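Local atomic coordinates of periplasmic solute binding protein (Candidatus liberibacter, PDB entry 4CL2), a protein that binds manganese and zinc ions in the periplasm and probably delivers them for uptake as the solute-binding component of a metal transporter. Residues T67-F72 with T79-V84. Residues are numbered along the deposited sequence; the frame is centred on the assembly and turned at random.
Sequences TYMKYF and TKIITV
I81 lays the end of its longer branch against the base of the F72 side chain, CD1 of I81 lying 3.8 Å from CB of F72. CD1 of I81 also sits 4.1 Å from the backbone O of F72; it meets the root of the phenylalanine more closely than the ring. A second, looser touch comes from M69, whose terminal CE is 4.3 Å from CD1 of I81. In I81 the extended outer torsion (chi2 169°) carries CD1 outward from the strand to reach the loop. M69 bends at every torsion, and its final turn (chi3 -53°) swings CE in to the isoleucine while SD stays at the edge of the F72 ring, in its plane. The backbone O of Y68 stands 4.3 Å off one face of the F72 ring, nearer its margin than its centre. The turn that presents M69 and F72 is closed by backbone bonds from Y71 N to Y68 O and from F72 N to M69 O, both 2.9 Å. F72 also packs on I57 and C59 of strand 56-59 and on I51 of helix 45-53; I81 likewise touches C59. Strands 56-59 and 80-83 are neighbours in a parallel sheet of order 2-1-3-4, an α/β lobe as in family 9 metal-binding proteins; their crossover loop passes back over one face, meeting edge strand 80-83 here. M69 lies about 12 Å, side chain to side chain, from H39, seen to bind manganese or zinc in this protein although it holds no metal in this model. With 112 Å² buried in all and solely apolar side chains meeting, the loop and strand are joined here by modest van der Waals and hydrophobic packing, without directional bonds to fix their register.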
ATOM      1  N   THR A  67     -10.024   9.649   8.878  1.00 18.60           N
ATOM      2  CA  THR A  67     -11.079  10.614   8.562  1.00 23.42           C
ATOM      3  C   THR A  67     -12.448   9.987   8.441  1.00 23.32           C
ATOM      4  O   THR A  67     -13.439  10.728   8.564  1.00 25.07           O
ATOM      5  CB  THR A  67     -10.837  11.381   7.262  1.00 26.18           C
ATOM      6  OG1 THR A  67     -10.922  10.522   6.154  1.00 24.99           O
ATOM      7  CG2 THR A  67      -9.523  12.182   7.342  1.00 31.19           C
ATOM      8  N   TYR A  68     -12.522   8.681   8.237  1.00 21.23           N
ATOM      9  CA  TYR A  68     -13.847   8.012   8.110  1.00 22.19           C
ATOM     10  C   TYR A  68     -14.098   6.885   9.083  1.00 23.59           C
ATOM     11  O   TYR A  68     -15.165   6.257   9.047  1.00 21.17           O
ATOM     12  CB  TYR A  68     -14.109   7.610   6.675  1.00 21.48           C
ATOM     13  CG  TYR A  68     -13.087   6.709   6.038  1.00 19.03           C
ATOM     14  CD1 TYR A  68     -13.088   5.355   6.278  1.00 18.98           C
ATOM     15  CD2 TYR A  68     -12.084   7.227   5.190  1.00 20.47           C
ATOM     16  CE1 TYR A  68     -12.203   4.520   5.651  1.00 21.01           C
ATOM     17  CE2 TYR A  68     -11.169   6.400   4.604  1.00 21.34           C
ATOM     18  CZ  TYR A  68     -11.239   5.048   4.813  1.00 19.09           C
ATOM     19  OH  TYR A  68     -10.319   4.211   4.216  1.00 22.75           O
ATOM     20  N   MET A  69     -13.192   6.692  10.062  1.00 21.20           N
ATOM     21  CA  MET A  69     -13.497   5.723  11.154  1.00 21.14           C
ATOM     22  C   MET A  69     -14.835   5.978  11.842  1.00 21.02           C
ATOM     23  O   MET A  69     -15.493   5.024  12.254  1.00 23.94           O
ATOM     24  CB  MET A  69     -12.402   5.694  12.225  1.00 24.90           C
ATOM     25  CG  MET A  69     -11.180   4.955  11.773  1.00 25.56           C
ATOM     26  SD  MET A  69     -11.326   3.215  11.329  1.00 28.55           S
ATOM     27  CE  MET A  69     -12.114   2.728  12.860  1.00 28.83           C
ATOM     28  N   LYS A  70     -15.233   7.218  11.950  1.00 22.14           N
ATOM     29  CA  LYS A  70     -16.506   7.609  12.591  1.00 25.76           C
ATOM     30  C   LYS A  70     -17.736   7.005  11.903  1.00 24.19           C
ATOM     31  O   LYS A  70     -18.789   6.942  12.527  1.00 24.58           O
ATOM     32  CB  LYS A  70     -16.698   9.115  12.631  1.00 27.63           C
ATOM     33  CG  LYS A  70     -16.723   9.774  11.250  1.00 28.81           C
ATOM     34  CD  LYS A  70     -16.762  11.270  11.383  1.00 35.60           C
ATOM     35  CE  LYS A  70     -16.859  11.851   9.998  1.00 40.87           C
ATOM     36  NZ  LYS A  70     -16.913  13.334  10.016  1.00 53.76           N
ATOM     37  N   TYR A  71     -17.618   6.582  10.650  1.00 21.88           N
ATOM     38  CA  TYR A  71     -18.747   5.986   9.936  1.00 22.64           C
ATOM     39  C   TYR A  71     -18.877   4.495  10.266  1.00 22.57           C
ATOM     40  O   TYR A  71     -19.898   3.878   9.868  1.00 19.97           O
ATOM     41  CB  TYR A  71     -18.601   6.135   8.427  1.00 22.88           C
ATOM     42  CG  TYR A  71     -18.755   7.557   7.998  1.00 23.81           C
ATOM     43  CD1 TYR A  71     -20.007   8.119   7.757  1.00 31.94           C
ATOM     44  CD2 TYR A  71     -17.645   8.367   7.883  1.00 27.64           C
ATOM     45  CE1 TYR A  71     -20.128   9.434   7.374  1.00 32.13           C
ATOM     46  CE2 TYR A  71     -17.767   9.688   7.522  1.00 30.15           C
ATOM     47  CZ  TYR A  71     -18.993  10.211   7.281  1.00 31.39           C
ATOM     48  OH  TYR A  71     -19.079  11.524   6.925  1.00 41.81           O
ATOM     49  N   PHE A  72     -17.844   3.914  10.899  1.00 19.82           N
ATOM     50  CA  PHE A  72     -17.907   2.505  11.305  1.00 20.34           C
ATOM     51  C   PHE A  72     -18.550   2.425  12.663  1.00 23.48           C
ATOM     52  O   PHE A  72     -17.960   1.965  13.631  1.00 23.56           O
ATOM     53  CB  PHE A  72     -16.559   1.791  11.250  1.00 19.98           C
ATOM     54  CG  PHE A  72     -15.884   1.788   9.915  1.00 17.42           C
ATOM     55  CD1 PHE A  72     -16.530   1.381   8.734  1.00 17.51           C
ATOM     56  CD2 PHE A  72     -14.519   2.059   9.827  1.00 18.14           C
ATOM     57  CE1 PHE A  72     -15.899   1.377   7.537  1.00 20.42           C
ATOM     58  CE2 PHE A  72     -13.871   2.026   8.600  1.00 19.10           C
ATOM     59  CZ  PHE A  72     -14.515   1.672   7.447  1.00 19.07           C
ATOM     60  N   THR A  79     -20.014  -7.654  14.675  1.00 21.81           N
ATOM     61  CA  THR A  79     -19.088  -7.265  13.616  1.00 19.34           C
ATOM     62  C   THR A  79     -17.884  -6.544  14.206  1.00 20.92           C
ATOM     63  O   THR A  79     -18.039  -5.473  14.834  1.00 22.51           O
ATOM     64  CB  THR A  79     -19.762  -6.332  12.586  1.00 19.11           C
ATOM     65  OG1 THR A  79     -20.669  -7.137  11.822  1.00 19.93           O
ATOM     66  CG2 THR A  79     -18.723  -5.710  11.636  1.00 18.31           C
ATOM     67  N   LYS A  80     -16.716  -7.114  13.965  1.00 22.16           N
ATOM     68  CA  LYS A  80     -15.458  -6.568  14.492  1.00 20.29           C
ATOM     69  C   LYS A  80     -14.751  -5.731  13.406  1.00 17.89           C
ATOM     70  O   LYS A  80     -14.931  -5.996  12.233  1.00 16.58           O
ATOM     71  CB  LYS A  80     -14.573  -7.727  14.895  1.00 23.61           C
ATOM     72  CG  LYS A  80     -15.142  -8.497  16.095  1.00 28.12           C
ATOM     73  CD  LYS A  80     -14.224  -9.619  16.542  1.00 45.86           C
ATOM     74  CE  LYS A  80     -14.766 -10.227  17.846  1.00 56.82           C
ATOM     75  NZ  LYS A  80     -13.915 -11.341  18.324  1.00 66.39           N
ATOM     76  N   ILE A  81     -13.956  -4.768  13.842  1.00 18.86           N
ATOM     77  CA  ILE A  81     -13.027  -4.043  12.969  1.00 16.87           C
ATOM     78  C   ILE A  81     -11.626  -4.587  13.206  1.00 16.76           C
ATOM     79  O   ILE A  81     -11.138  -4.535  14.380  1.00 21.05           O
ATOM     80  CB  ILE A  81     -13.083  -2.536  13.235  1.00 18.84           C
ATOM     81  CG1 ILE A  81     -14.497  -2.016  13.122  1.00 20.04           C
ATOM     82  CG2 ILE A  81     -12.107  -1.811  12.345  1.00 22.49           C
ATOM     83  CD1 ILE A  81     -14.725  -0.622  13.611  1.00 22.26           C
ATOM     84  N   ILE A  82     -11.011  -5.145  12.176  1.00 14.74           N
ATOM     85  CA  ILE A  82      -9.691  -5.807  12.296  1.00 16.53           C
ATOM     86  C   ILE A  82      -8.686  -4.889  11.611  1.00 17.85           C
ATOM     87  O   ILE A  82      -8.942  -4.391  10.527  1.00 16.31           O
ATOM     88  CB  ILE A  82      -9.688  -7.172  11.603  1.00 21.04           C
ATOM     89  CG1 ILE A  82     -10.726  -8.135  12.227  1.00 28.92           C
ATOM     90  CG2 ILE A  82      -8.265  -7.796  11.505  1.00 21.60           C
ATOM     91  CD1 ILE A  82     -10.540  -8.468  13.631  1.00 29.40           C
ATOM     92  N   THR A  83      -7.536  -4.657  12.258  1.00 16.33           N
ATOM     93  CA  THR A  83      -6.445  -3.886  11.706  1.00 16.13           C
ATOM     94  C   THR A  83      -5.465  -4.897  11.126  1.00 16.31           C
ATOM     95  O   THR A  83      -4.795  -5.644  11.885  1.00 18.72           O
ATOM     96  CB  THR A  83      -5.798  -3.054  12.812  1.00 19.95           C
ATOM     97  OG1 THR A  83      -6.807  -2.117  13.254  1.00 21.14           O
ATOM     98  CG2 THR A  83      -4.577  -2.287  12.280  1.00 21.38           C
ATOM     99  N   VAL A  84      -5.342  -4.896   9.812  1.00 16.26           N
ATOM    100  CA  VAL A  84      -4.602  -5.900   9.129  1.00 14.33           C
ATOM    101  C   VAL A  84      -3.097  -5.672   9.089  1.00 16.54           C
ATOM    102  O   VAL A  84      -2.390  -6.550   8.638  1.00 16.24           O
ATOM    103  CB  VAL A  84      -5.115  -6.179   7.681  1.00 14.96           C
ATOM    104  CG1 VAL A  84      -6.624  -6.462   7.688  1.00 16.75           C
ATOM    105  CG2 VAL A  84      -4.821  -4.989   6.777  1.00 16.83           C
TER